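PDB 5CQF: L-lysine 6-monooxygenase from Pseudomonas syringae pv. tomato, which probably uses FAD and NADPH to hydroxylate the side-chain amine of lysine, a step of siderophore biosynthesis. Local coordinates for residues 320-332 with 337-349. Numbering follows the deposited sequence.
Sequences EHTADGYRVELTD and RTRVLEVDAVVLG
Y326, packed against V343 and V346, illustrates how one aromatic residue can link a hairpin to strand 345-348 of a parallel sheet. Its backbone N gives a nearly straight bond to V343 O (2.7 Å, 174° at the hydrogen), and V343 N returns one to Y326 O. CB lies 4.0 Å from V343 CG2. With CG anti to the carbonyl carbon (chi1 -61°), the ring heads past the end of the partner strand: CD2 passes V346 CG2, which sits over one face, while H321 CD2 lies over the other, offset toward the rim. CE2 comes 3.5 Å from D344 O at the ring edge, and OH is hydrogen-bonded to T185 OG1. The hairpin supplies two strands of a three-stranded antiparallel sheet in which 325-332 is the middle strand, between 314-322 and 338-343; beyond D344, strand 345-348 enters the parallel sheet of what is probably the NADP-binding, Rossmann-like domain. D344 itself forms a salt bridge with R206. On the face shared with Y326, L330 CD1 touches L341 CD1 at 3.7 Å. The other face carries R327, whose extended chain (chi1 -171°) lays CG 3.7 Å from V340 CG1 and turns a guanidinium face to that valine. Farther along, D332 N bonds R337 O (2.9 Å), while D332 OD2 is hydrogen-bonded to Y261 OH of the second subunit.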
ATOM      1  N   GLU A 320      18.284   9.674  39.888  1.00 57.68           N
ATOM      2  CA  GLU A 320      19.630   9.835  40.399  1.00 59.78           C
ATOM      3  C   GLU A 320      20.571   8.847  39.769  1.00 57.74           C
ATOM      4  O   GLU A 320      20.178   7.750  39.406  1.00 55.76           O
ATOM      5  CB  GLU A 320      19.690   9.754  41.933  1.00 66.22           C
ATOM      6  CG  GLU A 320      19.122   8.498  42.570  1.00 71.31           C
ATOM      7  CD  GLU A 320      19.276   8.494  44.098  1.00 79.26           C
ATOM      8  OE1 GLU A 320      18.231   8.562  44.796  1.00 82.62           O
ATOM      9  OE2 GLU A 320      20.430   8.430  44.606  1.00 76.66           O
ATOM     10  N   HIS A 321      21.813   9.283  39.624  1.00 55.64           N
ATOM     11  CA  HIS A 321      22.876   8.476  39.082  1.00 57.27           C
ATOM     12  C   HIS A 321      23.516   7.757  40.262  1.00 57.51           C
ATOM     13  O   HIS A 321      24.013   8.381  41.190  1.00 59.61           O
ATOM     14  CB  HIS A 321      23.863   9.399  38.365  1.00 58.59           C
ATOM     15  CG  HIS A 321      24.881   8.697  37.521  1.00 60.12           C
ATOM     16  ND1 HIS A 321      26.148   9.204  37.319  1.00 61.45           N
ATOM     17  CD2 HIS A 321      24.820   7.546  36.807  1.00 62.65           C
ATOM     18  CE1 HIS A 321      26.823   8.395  36.523  1.00 62.08           C
ATOM     19  NE2 HIS A 321      26.040   7.382  36.196  1.00 61.84           N
ATOM     20  N   THR A 322      23.445   6.441  40.254  1.00 57.35           N
ATOM     21  CA  THR A 322      24.129   5.632  41.230  1.00 60.43           C
ATOM     22  C   THR A 322      25.288   4.885  40.556  1.00 62.44           C
ATOM     23  O   THR A 322      25.570   5.055  39.362  1.00 62.07           O
ATOM     24  CB  THR A 322      23.149   4.626  41.864  1.00 61.56           C
ATOM     25  OG1 THR A 322      22.807   3.625  40.903  1.00 61.54           O
ATOM     26  CG2 THR A 322      21.881   5.324  42.288  1.00 63.16           C
ATOM     27  N   ALA A 323      25.944   4.037  41.333  1.00 66.00           N
ATOM     28  CA  ALA A 323      27.014   3.188  40.837  1.00 67.61           C
ATOM     29  C   ALA A 323      26.476   2.096  39.924  1.00 67.45           C
ATOM     30  O   ALA A 323      27.232   1.527  39.150  1.00 67.02           O
ATOM     31  CB  ALA A 323      27.772   2.565  42.011  1.00 69.71           C
ATOM     32  N   ASP A 324      25.183   1.790  40.024  1.00 68.83           N
ATOM     33  CA  ASP A 324      24.565   0.755  39.182  1.00 72.53           C
ATOM     34  C   ASP A 324      23.599   1.307  38.111  1.00 69.59           C
ATOM     35  O   ASP A 324      22.580   0.672  37.838  1.00 68.12           O
ATOM     36  CB  ASP A 324      23.800  -0.230  40.065  1.00 73.48           C
ATOM     37  CG  ASP A 324      24.542  -0.569  41.315  1.00 77.03           C
ATOM     38  OD1 ASP A 324      24.238   0.057  42.357  1.00 78.87           O
ATOM     39  OD2 ASP A 324      25.427  -1.442  41.257  1.00 78.63           O
ATOM     40  N   GLY A 325      23.910   2.476  37.537  1.00 67.24           N
ATOM     41  CA  GLY A 325      23.054   3.130  36.534  1.00 64.72           C
ATOM     42  C   GLY A 325      22.190   4.253  37.083  1.00 63.57           C
ATOM     43  O   GLY A 325      22.656   5.056  37.886  1.00 64.87           O
ATOM     44  N   TYR A 326      20.935   4.319  36.633  1.00 57.95           N
ATOM     45  CA  TYR A 326      20.009   5.353  37.068  1.00 54.63           C
ATOM     46  C   TYR A 326      18.834   4.723  37.770  1.00 55.47           C
ATOM     47  O   TYR A 326      18.391   3.646  37.377  1.00 53.68           O
ATOM     48  CB  TYR A 326      19.503   6.180  35.884  1.00 51.02           C
ATOM     49  CG  TYR A 326      20.621   6.880  35.170  1.00 50.61           C
ATOM     50  CD1 TYR A 326      21.012   8.164  35.519  1.00 51.35           C
ATOM     51  CD2 TYR A 326      21.321   6.245  34.157  1.00 51.57           C
ATOM     52  CE1 TYR A 326      22.062   8.790  34.867  1.00 50.86           C
ATOM     53  CE2 TYR A 326      22.368   6.869  33.501  1.00 50.55           C
ATOM     54  CZ  TYR A 326      22.738   8.131  33.870  1.00 49.47           C
ATOM     55  OH  TYR A 326      23.788   8.716  33.221  1.00 49.90           O
ATOM     56  N   ARG A 327      18.347   5.412  38.806  1.00 54.59           N
ATOM     57  CA  ARG A 327      17.133   5.058  39.516  1.00 56.51           C
ATOM     58  C   ARG A 327      16.111   6.146  39.178  1.00 53.04           C
ATOM     59  O   ARG A 327      16.274   7.310  39.541  1.00 52.39           O
ATOM     60  CB  ARG A 327      17.403   4.974  41.015  1.00 61.84           C
ATOM     61  CG  ARG A 327      16.263   4.411  41.859  1.00 69.28           C
ATOM     62  CD  ARG A 327      16.542   4.614  43.359  1.00 78.81           C
ATOM     63  NE  ARG A 327      15.392   4.375  44.258  1.00 84.68           N
ATOM     64  CZ  ARG A 327      14.326   5.176  44.410  1.00 87.27           C
ATOM     65  NH1 ARG A 327      14.176   6.307  43.701  1.00 84.31           N
ATOM     66  NH2 ARG A 327      13.375   4.828  45.273  1.00 88.75           N
ATOM     67  N   VAL A 328      15.070   5.766  38.443  1.00 50.97           N
ATOM     68  CA  VAL A 328      14.131   6.739  37.880  1.00 48.52           C
ATOM     69  C   VAL A 328      12.743   6.537  38.447  1.00 47.37           C
ATOM     70  O   VAL A 328      12.190   5.432  38.381  1.00 45.04           O
ATOM     71  CB  VAL A 328      14.051   6.614  36.355  1.00 46.71           C
ATOM     72  CG1 VAL A 328      13.215   7.739  35.795  1.00 47.40           C
ATOM     73  CG2 VAL A 328      15.443   6.640  35.740  1.00 46.82           C
ATOM     74  N   GLU A 329      12.181   7.596  39.015  1.00 46.49           N
ATOM     75  CA  GLU A 329      10.841   7.517  39.556  1.00 48.67           C
ATOM     76  C   GLU A 329       9.893   8.129  38.561  1.00 48.11           C
ATOM     77  O   GLU A 329      10.055   9.298  38.196  1.00 47.05           O
ATOM     78  CB  GLU A 329      10.719   8.263  40.899  1.00 51.70           C
ATOM     79  CG  GLU A 329       9.354   8.086  41.573  1.00 52.43           C
ATOM     80  CD  GLU A 329       9.110   9.051  42.720  1.00 53.95           C
ATOM     81  OE1 GLU A 329       9.009  10.279  42.476  1.00 52.55           O
ATOM     82  OE2 GLU A 329       8.999   8.579  43.867  1.00 56.86           O
ATOM     83  N   LEU A 330       8.889   7.344  38.158  1.00 48.86           N
ATOM     84  CA  LEU A 330       7.790   7.822  37.317  1.00 45.53           C
ATOM     85  C   LEU A 330       6.540   8.081  38.132  1.00 44.90           C
ATOM     86  O   LEU A 330       6.218   7.335  39.051  1.00 45.11           O
ATOM     87  CB  LEU A 330       7.433   6.786  36.252  1.00 44.65           C
ATOM     88  CG  LEU A 330       8.520   6.238  35.330  1.00 44.68           C
ATOM     89  CD1 LEU A 330       7.910   5.436  34.184  1.00 42.54           C
ATOM     90  CD2 LEU A 330       9.376   7.366  34.787  1.00 44.77           C
ATOM     91  N   THR A 331       5.809   9.113  37.750  1.00 43.15           N
ATOM     92  CA  THR A 331       4.529   9.391  38.337  1.00 43.34           C
ATOM     93  C   THR A 331       3.494   9.442  37.219  1.00 43.80           C
ATOM     94  O   THR A 331       3.659  10.182  36.245  1.00 41.24           O
ATOM     95  CB  THR A 331       4.587  10.713  39.137  1.00 43.43           C
ATOM     96  OG1 THR A 331       5.461  10.535  40.249  1.00 44.67           O
ATOM     97  CG2 THR A 331       3.228  11.130  39.652  1.00 43.79           C
ATOM     98  N   ASP A 332       2.446   8.627  37.347  1.00 45.64           N
ATOM     99  CA  ASP A 332       1.298   8.726  36.459  1.00 45.38           C
ATOM    100  C   ASP A 332       0.541   9.986  36.845  1.00 48.07           C
ATOM    101  O   ASP A 332       0.087  10.115  37.957  1.00 48.49           O
ATOM    102  CB  ASP A 332       0.412   7.502  36.583  1.00 44.73           C
ATOM    103  CG  ASP A 332      -0.884   7.640  35.815  1.00 47.26           C
ATOM    104  OD1 ASP A 332      -1.435   8.769  35.743  1.00 48.49           O
ATOM    105  OD2 ASP A 332      -1.363   6.613  35.272  1.00 49.41           O
ATOM    106  N   ARG A 337      -0.198   7.435  41.060  1.00 57.05           N
ATOM    107  CA  ARG A 337       0.589   6.234  41.373  1.00 60.93           C
ATOM    108  C   ARG A 337       2.024   6.431  40.875  1.00 57.35           C
ATOM    109  O   ARG A 337       2.241   7.056  39.828  1.00 53.04           O
ATOM    110  CB  ARG A 337      -0.026   4.973  40.715  1.00 69.63           C
ATOM    111  CG  ARG A 337      -0.561   3.888  41.664  1.00 79.69           C
ATOM    112  CD  ARG A 337      -1.931   4.196  42.278  1.00 84.69           C
ATOM    113  NE  ARG A 337      -3.058   3.964  41.364  1.00 85.48           N
ATOM    114  CZ  ARG A 337      -4.336   4.252  41.643  1.00 86.70           C
ATOM    115  NH1 ARG A 337      -4.667   4.777  42.824  1.00 86.75           N
ATOM    116  NH2 ARG A 337      -5.292   4.024  40.740  1.00 81.55           N
ATOM    117  N   THR A 338       2.999   5.930  41.632  1.00 54.67           N
ATOM    118  CA  THR A 338       4.408   6.050  41.260  1.00 53.18           C
ATOM    119  C   THR A 338       4.982   4.676  41.070  1.00 54.27           C
ATOM    120  O   THR A 338       4.418   3.705  41.554  1.00 56.35           O
ATOM    121  CB  THR A 338       5.277   6.707  42.346  1.00 52.67           C
ATOM    122  OG1 THR A 338       5.166   5.948  43.547  1.00 57.62           O
ATOM    123  CG2 THR A 338       4.867   8.147  42.624  1.00 53.79           C
ATOM    124  N   ARG A 339       6.113   4.611  40.366  1.00 54.22           N
ATOM    125  CA  ARG A 339       6.956   3.405  40.313  1.00 55.31           C
ATOM    126  C   ARG A 339       8.391   3.772  39.985  1.00 53.24           C
ATOM    127  O   ARG A 339       8.671   4.860  39.497  1.00 50.34           O
ATOM    128  CB  ARG A 339       6.431   2.397  39.299  1.00 56.90           C
ATOM    129  CG  ARG A 339       6.219   2.985  37.931  1.00 59.87           C
ATOM    130  CD  ARG A 339       5.064   2.316  37.224  1.00 63.06           C
ATOM    131  NE  ARG A 339       5.416   0.957  36.868  1.00 67.26           N
ATOM    132  CZ  ARG A 339       4.695   0.196  36.061  1.00 70.37           C
ATOM    133  NH1 ARG A 339       5.120  -1.031  35.794  1.00 70.73           N
ATOM    134  NH2 ARG A 339       3.558   0.655  35.519  1.00 68.79           N
ATOM    135  N   VAL A 340       9.295   2.850  40.275  1.00 55.12           N
ATOM    136  CA  VAL A 340      10.723   3.068  40.117  1.00 55.39           C
ATOM    137  C   VAL A 340      11.249   2.135  39.026  1.00 54.40           C
ATOM    138  O   VAL A 340      10.842   0.988  38.960  1.00 54.90           O
ATOM    139  CB  VAL A 340      11.450   2.805  41.462  1.00 57.68           C
ATOM    140  CG1 VAL A 340      12.969   2.893  41.326  1.00 57.52           C
ATOM    141  CG2 VAL A 340      10.953   3.781  42.516  1.00 56.62           C
ATOM    142  N   LEU A 341      12.127   2.661  38.168  1.00 56.69           N
ATOM    143  CA  LEU A 341      12.832   1.900  37.115  1.00 56.47           C
ATOM    144  C   LEU A 341      14.319   2.046  37.320  1.00 55.48           C
ATOM    145  O   LEU A 341      14.810   3.153  37.556  1.00 57.52           O
ATOM    146  CB  LEU A 341      12.527   2.468  35.731  1.00 55.48           C
ATOM    147  CG  LEU A 341      11.090   2.342  35.253  1.00 58.31           C
ATOM    148  CD1 LEU A 341      10.866   3.143  33.977  1.00 59.19           C
ATOM    149  CD2 LEU A 341      10.749   0.874  35.038  1.00 62.43           C
ATOM    150  N   GLU A 342      15.050   0.951  37.210  1.00 55.17           N
ATOM    151  CA  GLU A 342      16.503   1.036  37.169  1.00 55.14           C
ATOM    152  C   GLU A 342      16.996   0.761  35.751  1.00 50.97           C
ATOM    153  O   GLU A 342      16.734  -0.299  35.206  1.00 51.46           O
ATOM    154  CB  GLU A 342      17.106   0.041  38.130  1.00 60.88           C
ATOM    155  CG  GLU A 342      16.573   0.200  39.538  1.00 66.73           C
ATOM    156  CD  GLU A 342      16.891  -0.990  40.397  1.00 74.06           C
ATOM    157  OE1 GLU A 342      16.629  -2.137  39.950  1.00 75.92           O
ATOM    158  OE2 GLU A 342      17.410  -0.770  41.509  1.00 79.00           O
ATOM    159  N   VAL A 343      17.707   1.720  35.174  1.00 45.75           N
ATOM    160  CA  VAL A 343      18.225   1.598  33.833  1.00 44.84           C
ATOM    161  C   VAL A 343      19.694   1.947  33.780  1.00 43.47           C
ATOM    162  O   VAL A 343      20.213   2.516  34.715  1.00 46.53           O
ATOM    163  CB  VAL A 343      17.437   2.484  32.846  1.00 44.16           C
ATOM    164  CG1 VAL A 343      16.029   1.945  32.700  1.00 44.20           C
ATOM    165  CG2 VAL A 343      17.402   3.934  33.285  1.00 43.59           C
ATOM    166  N   ASP A 344      20.359   1.578  32.689  1.00 42.86           N
ATOM    167  CA  ASP A 344      21.780   1.853  32.492  1.00 41.88           C
ATOM    168  C   ASP A 344      21.987   3.159  31.749  1.00 40.83           C
ATOM    169  O   ASP A 344      23.003   3.789  31.908  1.00 39.81           O
ATOM    170  CB  ASP A 344      22.428   0.719  31.714  1.00 44.39           C
ATOM    171  CG  ASP A 344      22.328  -0.619  32.436  1.00 48.46           C
ATOM    172  OD1 ASP A 344      22.766  -0.694  33.615  1.00 51.89           O
ATOM    173  OD2 ASP A 344      21.789  -1.589  31.845  1.00 49.22           O
ATOM    174  N   ALA A 345      21.036   3.561  30.909  1.00 40.84           N
ATOM    175  CA  ALA A 345      21.163   4.813  30.171  1.00 40.29           C
ATOM    176  C   ALA A 345      19.828   5.404  29.808  1.00 40.24           C
ATOM    177  O   ALA A 345      18.838   4.697  29.728  1.00 40.02           O
ATOM    178  CB  ALA A 345      21.984   4.613  28.918  1.00 40.91           C
ATOM    179  N   VAL A 346      19.842   6.710  29.556  1.00 40.33           N
ATOM    180  CA  VAL A 346      18.668   7.495  29.335  1.00 38.41           C
ATOM    181  C   VAL A 346      18.890   8.341  28.096  1.00 41.27           C
ATOM    182  O   VAL A 346      20.011   8.849  27.897  1.00 40.04           O
ATOM    183  CB  VAL A 346      18.418   8.392  30.540  1.00 39.81           C
ATOM    184  CG1 VAL A 346      17.314   9.397  30.269  1.00 40.40           C
ATOM    185  CG2 VAL A 346      18.069   7.538  31.746  1.00 40.46           C
ATOM    186  N   VAL A 347      17.846   8.426  27.245  1.00 39.97           N
ATOM    187  CA  VAL A 347      17.834   9.275  26.036  1.00 39.11           C
ATOM    188  C   VAL A 347      16.701  10.296  26.147  1.00 39.54           C
ATOM    189  O   VAL A 347      15.559   9.928  26.390  1.00 41.03           O
ATOM    190  CB  VAL A 347      17.602   8.473  24.744  1.00 37.47           C
ATOM    191  CG1 VAL A 347      17.459   9.396  23.553  1.00 37.71           C
ATOM    192  CG2 VAL A 347      18.727   7.508  24.462  1.00 36.88           C
ATOM    193  N   LEU A 348      17.009  11.575  25.967  1.00 41.55           N
ATOM    194  CA  LEU A 348      16.008  12.612  26.111  1.00 44.23           C
ATOM    195  C   LEU A 348      15.514  12.995  24.758  1.00 45.23           C
ATOM    196  O   LEU A 348      16.195  13.695  24.040  1.00 48.26           O
ATOM    197  CB  LEU A 348      16.568  13.831  26.826  1.00 46.16           C
ATOM    198  CG  LEU A 348      17.238  13.547  28.170  1.00 47.21           C
ATOM    199  CD1 LEU A 348      17.866  14.820  28.700  1.00 48.75           C
ATOM    200  CD2 LEU A 348      16.269  13.000  29.192  1.00 46.44           C
ATOM    201  N   GLY A 349      14.318  12.534  24.401  1.00 48.69           N
ATOM    202  CA  GLY A 349      13.679  12.968  23.158  1.00 49.18           C
ATOM    203  C   GLY A 349      12.764  14.122  23.493  1.00 51.47           C
ATOM    204  O   GLY A 349      11.585  14.100  23.188  1.00 55.43           O
TER